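Long-range contacts in exodeoxyribonuclease (Neisseria meningitidis, PDB 2JC5), which probably cleaves DNA at apurinic or apyrimidinic sites as a metal-dependent phosphodiesterase of the AP/ExoA repair family: residues 95-100 / 140-145; 227-232 / 254-259; 234-239 / 250-255. All coordinates share one frame; numbering follows the deposited sequence.

Interaction 1: 95-100 / 140-145; sequences FVRCDF and EGRDIV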
loop_
_atom_site.group_PDB
_atom_site.type_symbol
_atom_site.label_atom_id
_atom_site.label_comp_id
_atom_site.label_asym_id
_atom_site.label_seq_id
_atom_site.Cartn_x
_atom_site.Cartn_y
_atom_site.Cartn_z
ATOM N N PHE A 95 -5.496 7.978 2.662
ATOM C CA PHE A 95 -6.513 7.053 2.130
ATOM C C PHE A 95 -7.216 7.635 0.922
ATOM O O PHE A 95 -7.773 8.739 0.993
ATOM C CB PHE A 95 -7.530 6.763 3.238
ATOM C CG PHE A 95 -8.654 5.834 2.845
ATOM C CD1 PHE A 95 -9.738 6.296 2.127
ATOM C CD2 PHE A 95 -8.642 4.496 3.240
ATOM C CE1 PHE A 95 -10.786 5.421 1.767
ATOM C CE2 PHE A 95 -9.690 3.632 2.891
ATOM C CZ PHE A 95 -10.759 4.110 2.161
ATOM N N VAL A 96 -7.179 6.887 -0.188
ATOM C CA VAL A 96 -7.978 7.188 -1.393
ATOM C C VAL A 96 -8.603 5.900 -1.862
ATOM O O VAL A 96 -7.950 4.855 -1.875
ATOM C CB VAL A 96 -7.152 7.802 -2.536
ATOM C CG1 VAL A 96 -7.950 7.845 -3.874
ATOM C CG2 VAL A 96 -6.666 9.166 -2.153
ATOM N N ARG A 97 -9.866 5.974 -2.251
ATOM C CA ARG A 97 -10.599 4.821 -2.776
ATOM C C ARG A 97 -11.180 5.157 -4.134
ATOM O O ARG A 97 -11.846 6.176 -4.280
ATOM C CB ARG A 97 -11.734 4.450 -1.837
ATOM C CG ARG A 97 -12.650 3.368 -2.372
ATOM C CD ARG A 97 -13.705 2.958 -1.379
ATOM N NE ARG A 97 -14.677 2.049 -1.990
ATOM C CZ ARG A 97 -15.544 1.293 -1.323
ATOM N NH1 ARG A 97 -15.594 1.292 -0.004
ATOM N NH2 ARG A 97 -16.365 0.495 -1.994
ATOM N N CYS A 98 -10.945 4.290 -5.106
ATOM C CA CYS A 98 -11.520 4.436 -6.445
ATOM C C CYS A 98 -12.361 3.224 -6.794
ATOM O O CYS A 98 -11.923 2.085 -6.627
ATOM C CB CYS A 98 -10.421 4.629 -7.471
ATOM S SG CYS A 98 -9.596 6.205 -7.322
ATOM N N ASP A 99 -13.577 3.487 -7.271
ATOM C CA ASP A 99 -14.535 2.449 -7.653
ATOM C C ASP A 99 -14.689 2.363 -9.173
ATOM O O ASP A 99 -14.766 3.385 -9.872
ATOM C CB ASP A 99 -15.918 2.740 -7.055
ATOM C CG ASP A 99 -15.932 2.784 -5.549
ATOM O OD1 ASP A 99 -14.998 2.257 -4.909
ATOM O OD2 ASP A 99 -16.900 3.369 -5.015
ATOM N N PHE A 100 -14.734 1.133 -9.667
ATOM C CA PHE A 100 -14.926 0.837 -11.079
ATOM C C PHE A 100 -15.979 -0.257 -11.150
ATOM O O PHE A 100 -15.666 -1.438 -10.985
ATOM C CB PHE A 100 -13.640 0.328 -11.726
ATOM C CG PHE A 100 -12.428 1.165 -11.440
ATOM C CD1 PHE A 100 -11.699 0.966 -10.281
ATOM C CD2 PHE A 100 -11.995 2.140 -12.339
ATOM C CE1 PHE A 100 -10.563 1.738 -9.999
ATOM C CE2 PHE A 100 -10.864 2.900 -12.076
ATOM C CZ PHE A 100 -10.137 2.699 -10.924
ATOM N N GLU A 140 -19.581 -5.227 2.264
ATOM C CA GLU A 140 -20.223 -4.664 1.069
ATOM C C GLU A 140 -20.564 -5.735 0.025
ATOM O O GLU A 140 -21.489 -5.561 -0.767
ATOM C CB GLU A 140 -19.339 -3.605 0.410
ATOM C CG GLU A 140 -19.127 -2.327 1.228
ATOM C CD GLU A 140 -18.251 -1.300 0.517
ATOM O OE1 GLU A 140 -18.283 -1.260 -0.723
ATOM O OE2 GLU A 140 -17.536 -0.519 1.193
ATOM N N GLY A 141 -19.792 -6.821 -0.003
ATOM C CA GLY A 141 -19.980 -7.870 -0.998
ATOM C C GLY A 141 -19.420 -7.549 -2.371
ATOM O O GLY A 141 -19.686 -8.269 -3.328
ATOM N N ARG A 142 -18.655 -6.462 -2.448
ATOM C CA ARG A 142 -17.996 -6.008 -3.669
ATOM C C ARG A 142 -16.580 -6.586 -3.724
ATOM O O ARG A 142 -16.088 -7.187 -2.758
ATOM C CB ARG A 142 -17.866 -4.477 -3.641
ATOM C CG ARG A 142 -19.161 -3.715 -3.728
ATOM C CD ARG A 142 -18.911 -2.236 -3.480
ATOM N NE ARG A 142 -17.892 -1.725 -4.369
ATOM C CZ ARG A 142 -18.111 -1.177 -5.547
ATOM N NH1 ARG A 142 -19.347 -1.019 -6.007
ATOM N NH2 ARG A 142 -17.088 -0.797 -6.269
ATOM N N ASP A 143 -15.916 -6.370 -4.849
ATOM C CA ASP A 143 -14.543 -6.818 -5.025
ATOM C C ASP A 143 -13.619 -5.690 -4.633
ATOM O O ASP A 143 -13.649 -4.643 -5.245
ATOM C CB ASP A 143 -14.335 -7.201 -6.467
ATOM C CG ASP A 143 -15.288 -8.270 -6.916
ATOM O OD1 ASP A 143 -15.419 -9.301 -6.215
ATOM O OD2 ASP A 143 -15.936 -8.071 -7.977
ATOM N N ILE A 144 -12.789 -5.897 -3.619
ATOM C CA ILE A 144 -11.961 -4.807 -3.095
ATOM C C ILE A 144 -10.522 -5.238 -2.901
ATOM O O ILE A 144 -10.253 -6.331 -2.376
ATOM C CB ILE A 144 -12.507 -4.261 -1.756
ATOM C CG1 ILE A 144 -13.986 -3.897 -1.886
ATOM C CG2 ILE A 144 -11.685 -3.027 -1.308
ATOM C CD1 ILE A 144 -14.615 -3.398 -0.621
ATOM N N VAL A 145 -9.601 -4.383 -3.345
ATOM C CA VAL A 145 -8.180 -4.535 -3.061
ATOM C C VAL A 145 -7.744 -3.323 -2.253
ATOM O O VAL A 145 -7.839 -2.201 -2.745
ATOM C CB VAL A 145 -7.336 -4.638 -4.340
ATOM C CG1 VAL A 145 -5.845 -4.881 -3.996
ATOM C CG2 VAL A 145 -7.867 -5.770 -5.228
#
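Arg97 and Asp99, on strand 95-100, meet Glu140 and Arg142 in the turn that leads into strand 143-147, with no backbone pairing between the segments: the CA atoms of Asp99 and Ile144 stay 8.9 Å apart. Strand 103-109 pairs with both, antiparallel to 95-100 and parallel to 143-147, so the segments are second neighbours in one sheet of the DNase I-like fold, and long side chains bridge the interval. Arg97 is extended from CG to NE, with CG anti to the backbone N (chi1 173°). Its guanidinium meets the Glu140 carboxylate tip to tip, the two planes only 7° apart. This is an end-on, two-nitrogen grip: NH1 donates to Glu140 OE2 and NH2 to Glu140 OE1, each over 2.9 Å, nearly straight and onto a syn lone pair. NE of the same guanidinium donates in its plane to Asp99 OD1 at 2.9 Å, two residues along its own strand. Arg142 crosses Asp99 at about a right angle. Its NH2 lies 3.9 Å from Asp99 OD1, a long ion pair in which no N-H points at the oxygen; that nitrogen is hydrogen-bonded to Gly101 O and Ser104 OG instead. Ser104 OG also bonds Asp99 OD1 and Arg97 NH2, while Asn79 ND2 donates to Asp99 OD2. Arg142 NE comes within 3.6 Å of Arg97 NH2 but also forms a long ion pair with Glu140 OE1 (3.7 Å). In this four-residue salt-bridge network, two arginines so close are probably tolerable because Glu140 and Asp99 offset their charge, and the two carboxylates bonded in the guanidinium plane of Arg97 should together fix its rotation.

Interaction 2: 227-232 / 254-259; sequences PELAAK and YDYAAE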
loop_
_atom_site.group_PDB
_atom_site.type_symbol
_atom_site.label_atom_id
_atom_site.label_comp_id
_atom_site.label_asym_id
_atom_site.label_seq_id
_atom_site.Cartn_x
_atom_site.Cartn_y
_atom_site.Cartn_z
ATOM N N PRO A 227 -12.765 -12.131 -0.764
ATOM C CA PRO A 227 -12.620 -13.556 -1.103
ATOM C C PRO A 227 -12.739 -13.956 -2.572
ATOM O O PRO A 227 -11.873 -14.695 -3.064
ATOM C CB PRO A 227 -13.708 -14.234 -0.257
ATOM C CG PRO A 227 -14.109 -13.263 0.743
ATOM C CD PRO A 227 -13.796 -11.906 0.261
ATOM N N GLU A 228 -13.742 -13.469 -3.295
ATOM C CA GLU A 228 -13.935 -13.969 -4.654
ATOM C C GLU A 228 -12.829 -13.460 -5.552
ATOM O O GLU A 228 -12.296 -14.198 -6.386
ATOM C CB GLU A 228 -15.324 -13.623 -5.177
ATOM C CG GLU A 228 -16.375 -14.419 -4.399
ATOM C CD GLU A 228 -17.800 -13.989 -4.614
ATOM O OE1 GLU A 228 -18.160 -12.870 -4.208
ATOM O OE2 GLU A 228 -18.587 -14.804 -5.157
ATOM N N LEU A 229 -12.433 -12.212 -5.350
ATOM C CA LEU A 229 -11.336 -11.664 -6.141
ATOM C C LEU A 229 -9.990 -12.323 -5.787
ATOM O O LEU A 229 -9.143 -12.523 -6.662
ATOM C CB LEU A 229 -11.255 -10.141 -5.975
ATOM C CG LEU A 229 -10.141 -9.396 -6.735
ATOM C CD1 LEU A 229 -10.131 -9.670 -8.222
ATOM C CD2 LEU A 229 -10.283 -7.895 -6.471
ATOM N N ALA A 230 -9.790 -12.665 -4.514
ATOM C CA ALA A 230 -8.559 -13.352 -4.099
ATOM C C ALA A 230 -8.398 -14.663 -4.867
ATOM O O ALA A 230 -7.297 -15.020 -5.252
ATOM C CB ALA A 230 -8.543 -13.598 -2.603
ATOM N N ALA A 231 -9.512 -15.364 -5.079
ATOM C CA ALA A 231 -9.515 -16.627 -5.845
ATOM C C ALA A 231 -9.184 -16.436 -7.323
ATOM O O ALA A 231 -8.950 -17.412 -8.029
ATOM C CB ALA A 231 -10.875 -17.317 -5.722
ATOM N N LYS A 232 -9.174 -15.194 -7.781
ATOM C CA LYS A 232 -8.849 -14.843 -9.156
ATOM C C LYS A 232 -7.387 -14.407 -9.345
ATOM O O LYS A 232 -6.932 -14.232 -10.470
ATOM C CB LYS A 232 -9.819 -13.762 -9.656
ATOM C CG LYS A 232 -11.238 -14.319 -9.725
ATOM C CD LYS A 232 -12.275 -13.398 -10.282
ATOM C CE LYS A 232 -13.550 -14.203 -10.639
ATOM N NZ LYS A 232 -13.350 -15.389 -11.576
ATOM N N TYR A 254 -4.613 -10.289 -11.505
ATOM C CA TYR A 254 -5.899 -10.904 -11.220
ATOM C C TYR A 254 -6.626 -11.230 -12.520
ATOM O O TYR A 254 -6.656 -10.432 -13.440
ATOM C CB TYR A 254 -6.778 -9.941 -10.414
ATOM C CG TYR A 254 -6.180 -9.513 -9.091
ATOM C CD1 TYR A 254 -5.361 -8.388 -9.013
ATOM C CD2 TYR A 254 -6.467 -10.203 -7.918
ATOM C CE1 TYR A 254 -4.809 -7.993 -7.806
ATOM C CE2 TYR A 254 -5.931 -9.813 -6.714
ATOM C CZ TYR A 254 -5.099 -8.715 -6.655
ATOM O OH TYR A 254 -4.548 -8.322 -5.460
ATOM N N ASP A 255 -7.212 -12.420 -12.587
ATOM C CA ASP A 255 -8.052 -12.794 -13.727
ATOM C C ASP A 255 -9.429 -12.192 -13.500
ATOM O O ASP A 255 -10.342 -12.869 -13.038
ATOM C CB ASP A 255 -8.121 -14.306 -13.841
ATOM C CG ASP A 255 -8.949 -14.763 -15.001
ATOM O OD1 ASP A 255 -9.246 -13.918 -15.862
ATOM O OD2 ASP A 255 -9.286 -15.969 -15.046
ATOM N N TYR A 256 -9.549 -10.903 -13.815
ATOM C CA TYR A 256 -10.705 -10.092 -13.436
ATOM C C TYR A 256 -10.840 -8.870 -14.338
ATOM O O TYR A 256 -9.848 -8.303 -14.789
ATOM C CB TYR A 256 -10.560 -9.642 -11.992
ATOM C CG TYR A 256 -11.717 -8.854 -11.442
ATOM C CD1 TYR A 256 -12.788 -9.480 -10.824
ATOM C CD2 TYR A 256 -11.747 -7.472 -11.551
ATOM C CE1 TYR A 256 -13.850 -8.751 -10.311
ATOM C CE2 TYR A 256 -12.785 -6.752 -11.034
ATOM C CZ TYR A 256 -13.843 -7.390 -10.417
ATOM O OH TYR A 256 -14.893 -6.643 -9.913
ATOM N N ALA A 257 -12.090 -8.512 -14.619
ATOM C CA ALA A 257 -12.454 -7.230 -15.211
ATOM C C ALA A 257 -13.757 -6.744 -14.601
ATOM O O ALA A 257 -14.573 -7.543 -14.143
ATOM C CB ALA A 257 -12.595 -7.367 -16.713
ATOM N N ALA A 258 -13.947 -5.427 -14.612
ATOM C CA ALA A 258 -15.118 -4.814 -14.006
ATOM C C ALA A 258 -16.314 -4.739 -14.952
ATOM O O ALA A 258 -17.353 -4.209 -14.601
ATOM C CB ALA A 258 -14.755 -3.435 -13.453
ATOM N N GLU A 259 -16.148 -5.274 -16.152
ATOM C CA GLU A 259 -17.231 -5.389 -17.133
ATOM C C GLU A 259 -17.054 -6.692 -17.893
ATOM O O GLU A 259 -17.858 -7.021 -18.775
ATOM C CB GLU A 259 -17.202 -4.219 -18.109
ATOM C CG GLU A 259 -15.942 -4.114 -18.905
ATOM C CD GLU A 259 -15.996 -3.018 -19.957
ATOM O OE1 GLU A 259 -16.313 -1.860 -19.596
ATOM O OE2 GLU A 259 -15.711 -3.318 -21.140
ATOM O OXT GLU A 259 -16.083 -7.407 -17.605
HETATM O O HOH W 1 -12.579 -14.271 -13.765
#
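Leu229 carries the packed half of this contact, pushing CD1 between the side chains of Tyr254 and Tyr256. The leucine crosses both tyrosines at about a right angle, and its CD1 comes to 3.7 Å from Tyr254 CD2 and an equal 3.7 Å from Tyr256 CG. Leu103, Asp143 and Val145 also touch Leu229, and the tyrosine hydroxyls are held by Gln223 (Tyr254) and Asp143 (Tyr256). The short helix 227-230 is thus fitted against the C-terminal tail just where it leaves strand 250-254, the last strand of the fold. Asp255, the centre of an inverse gamma turn, marks that departure: its N donates to Lys232 O over 2.8 Å, almost straight at 177°, with the donor above the carbonyl plane. Tyr254 CA adds a C-H...O contact to the same oxygen. Toward solvent the contact becomes looser. Lys232 runs past Asp255 O, with CD 3.4 Å from that oxygen, and reaches the edge of the Tyr256 ring with Lys232 CD 4.0 Å from Tyr256 CD1. A bend at chi4 (-55°) places NZ, which reaches Asp255 O through a water: Lys232 NZ donates to it at 2.6 Å, and the water donates onward to the carbonyl.

Interaction 3: 234-239 / 250-255; sequences VSAHVY and LVVEYD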
loop_
_atom_site.group_PDB
_atom_site.type_symbol
_atom_site.label_atom_id
_atom_site.label_comp_id
_atom_site.label_asym_id
_atom_site.label_seq_id
_atom_site.Cartn_x
_atom_site.Cartn_y
_atom_site.Cartn_z
ATOM N N VAL A 234 -3.681 -14.705 -9.996
ATOM C CA VAL A 234 -2.900 -15.720 -10.715
ATOM C C VAL A 234 -1.386 -15.685 -10.459
ATOM O O VAL A 234 -0.703 -16.702 -10.566
ATOM C CB VAL A 234 -3.180 -15.698 -12.232
ATOM C CG1 VAL A 234 -4.627 -16.098 -12.507
ATOM C CG2 VAL A 234 -2.867 -14.355 -12.841
ATOM N N SER A 235 -0.857 -14.524 -10.105
ATOM C CA SER A 235 0.553 -14.397 -9.819
ATOM C C SER A 235 0.858 -13.073 -9.164
ATOM O O SER A 235 0.051 -12.155 -9.171
ATOM C CB SER A 235 1.373 -14.542 -11.093
ATOM O OG SER A 235 1.217 -13.400 -11.878
ATOM N N ALA A 236 2.046 -12.985 -8.596
ATOM C CA ALA A 236 2.519 -11.731 -8.019
ATOM C C ALA A 236 4.034 -11.725 -8.040
ATOM O O ALA A 236 4.681 -12.784 -8.152
ATOM C CB ALA A 236 1.991 -11.549 -6.603
ATOM N N HIS A 237 4.605 -10.532 -7.946
ATOM C CA HIS A 237 6.037 -10.385 -7.750
ATOM C C HIS A 237 6.360 -9.086 -7.049
ATOM O O HIS A 237 5.567 -8.147 -7.064
ATOM C CB HIS A 237 6.821 -10.510 -9.067
ATOM C CG HIS A 237 6.587 -9.402 -10.053
ATOM N ND1 HIS A 237 5.564 -9.435 -10.979
ATOM C CD2 HIS A 237 7.275 -8.257 -10.293
ATOM C CE1 HIS A 237 5.626 -8.347 -11.734
ATOM N NE2 HIS A 237 6.646 -7.610 -11.329
ATOM N N VAL A 238 7.517 -9.080 -6.394
ATOM C CA VAL A 238 8.106 -7.859 -5.856
ATOM C C VAL A 238 9.135 -7.393 -6.868
ATOM O O VAL A 238 10.115 -8.089 -7.125
ATOM C CB VAL A 238 8.722 -8.100 -4.472
ATOM C CG1 VAL A 238 9.364 -6.826 -3.928
ATOM C CG2 VAL A 238 7.649 -8.623 -3.498
ATOM N N TYR A 239 8.913 -6.218 -7.440
ATOM C CA TYR A 239 9.744 -5.763 -8.541
ATOM C C TYR A 239 11.041 -5.142 -8.030
ATOM O O TYR A 239 11.018 -4.155 -7.277
ATOM C CB TYR A 239 9.004 -4.743 -9.413
ATOM C CG TYR A 239 9.836 -4.255 -10.579
ATOM C CD1 TYR A 239 10.060 -5.064 -11.689
ATOM C CD2 TYR A 239 10.412 -3.004 -10.560
ATOM C CE1 TYR A 239 10.812 -4.624 -12.746
ATOM C CE2 TYR A 239 11.169 -2.545 -11.630
ATOM C CZ TYR A 239 11.364 -3.359 -12.717
ATOM O OH TYR A 239 12.116 -2.948 -13.790
ATOM N N LEU A 250 4.949 -3.842 -5.290
ATOM C CA LEU A 250 4.265 -5.115 -5.150
ATOM C C LEU A 250 3.230 -5.233 -6.252
ATOM O O LEU A 250 2.306 -4.438 -6.324
ATOM C CB LEU A 250 3.605 -5.199 -3.771
ATOM C CG LEU A 250 2.689 -6.386 -3.495
ATOM C CD1 LEU A 250 3.455 -7.725 -3.582
ATOM C CD2 LEU A 250 1.996 -6.191 -2.159
ATOM N N VAL A 251 3.431 -6.210 -7.144
ATOM C CA VAL A 251 2.610 -6.356 -8.331
ATOM C C VAL A 251 1.786 -7.622 -8.225
ATOM O O VAL A 251 2.335 -8.694 -7.979
ATOM C CB VAL A 251 3.511 -6.464 -9.576
ATOM C CG1 VAL A 251 2.653 -6.567 -10.865
ATOM C CG2 VAL A 251 4.525 -5.309 -9.636
ATOM N N VAL A 252 0.480 -7.520 -8.441
ATOM C CA VAL A 252 -0.396 -8.713 -8.432
ATOM C C VAL A 252 -1.241 -8.691 -9.689
ATOM O O VAL A 252 -1.736 -7.631 -10.081
ATOM C CB VAL A 252 -1.298 -8.791 -7.190
ATOM C CG1 VAL A 252 -2.101 -10.104 -7.175
ATOM C CG2 VAL A 252 -0.456 -8.676 -5.907
ATOM N N GLU A 253 -1.389 -9.864 -10.314
ATOM C CA GLU A 253 -2.204 -10.036 -11.510
ATOM C C GLU A 253 -3.443 -10.834 -11.159
ATOM O O GLU A 253 -3.326 -11.920 -10.596
ATOM C CB GLU A 253 -1.384 -10.754 -12.591
ATOM C CG GLU A 253 -0.253 -9.889 -13.086
ATOM C CD GLU A 253 0.627 -10.561 -14.100
ATOM O OE1 GLU A 253 0.103 -10.970 -15.160
ATOM O OE2 GLU A 253 1.849 -10.649 -13.842
ATOM N N TYR A 254 -4.613 -10.289 -11.505
ATOM C CA TYR A 254 -5.899 -10.904 -11.220
ATOM C C TYR A 254 -6.626 -11.230 -12.520
ATOM O O TYR A 254 -6.656 -10.432 -13.440
ATOM C CB TYR A 254 -6.778 -9.941 -10.414
ATOM C CG TYR A 254 -6.180 -9.513 -9.091
ATOM C CD1 TYR A 254 -5.361 -8.388 -9.013
ATOM C CD2 TYR A 254 -6.467 -10.203 -7.918
ATOM C CE1 TYR A 254 -4.809 -7.993 -7.806
ATOM C CE2 TYR A 254 -5.931 -9.813 -6.714
ATOM C CZ TYR A 254 -5.099 -8.715 -6.655
ATOM O OH TYR A 254 -4.548 -8.322 -5.460
ATOM N N ASP A 255 -7.212 -12.420 -12.587
ATOM C CA ASP A 255 -8.052 -12.794 -13.727
ATOM C C ASP A 255 -9.429 -12.192 -13.500
ATOM O O ASP A 255 -10.342 -12.869 -13.038
ATOM C CB ASP A 255 -8.121 -14.306 -13.841
ATOM C CG ASP A 255 -8.949 -14.763 -15.001
ATOM O OD1 ASP A 255 -9.246 -13.918 -15.862
ATOM O OD2 ASP A 255 -9.286 -15.969 -15.046
HETATM O O HOH W 2 3.610 -11.429 -11.425
#
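A water bonded to Ser235 OG, His237 ND1 and Glu253 OE2 ties three side chains on one face of the beta hairpin of strands 233-238 and 250-254. It lies in the His237 ring plane, 2.8 Å from ND1, and donates to Glu253 OE2, a link less certain because Glu253 has two conformers. The strands run antiparallel, their short axes 171° apart, and 233-238 is an outermost strand of its six-stranded sheet; strand 2-8 flanks 250-254 on the other side. Ser235 with Glu253 and His237 with Val251 are hydrogen-bonded pairs, whereas Ala236 with Val252 and Val238 with Leu250 are non-hydrogen-bonded. The His237-Val251 pair has both its backbone bonds, Val251 N to His237 O and His237 N to Val251 O, each 2.9 Å. Glu253 N donates to Ser235 O, and Glu253 O receives Val234 N. At Ala236 the backbones approach closely: its CA lies 3.0 Å from Val251 O in a C-H...O contact. On the opposite face, which carries Ala236, Val252, Val238 and Leu250, Ala236 CB meets Val252 CG2 at 3.8 Å, and Trp192 packs on Ala236 and Leu250. His237 CG occupies the crowded position between the backbone N and the carbonyl carbon (chi1 67°). Its side chain lies beside that of Val251, pointing the same way, and one ring face receives the valine in a CH-pi contact, with Val251 CB 3.8 Å from the ring centroid. The valine sits toward the rim of the ring: Val251 CG1 is nearest to CE1 of His237, and CG2 to NE2, both at 3.6 Å.

Tyr254 and Asp255 belong to both interaction 2 and interaction 3: the hairpin strand runs out into the tail that helix 227-230 packs on, and the centres of these two contacts are 12 Å apart. The tail then continues to interaction 1, also 12 Å from interaction 2 between centres, where Tyr256 OH and Asp143 OD2, 2.6 Å apart, probably form a hydrogen bond and Val145 CG2 packs on Leu229 CD2 at 3.4 Å. Interaction 2 thus bridges the hairpin's sheet and that of interaction 1. Interaction 3 approaches the predicted catalytic region, the Leu250 side chain being about 5 Å from that of Asp221; interaction 1 lies away from the annotated sites.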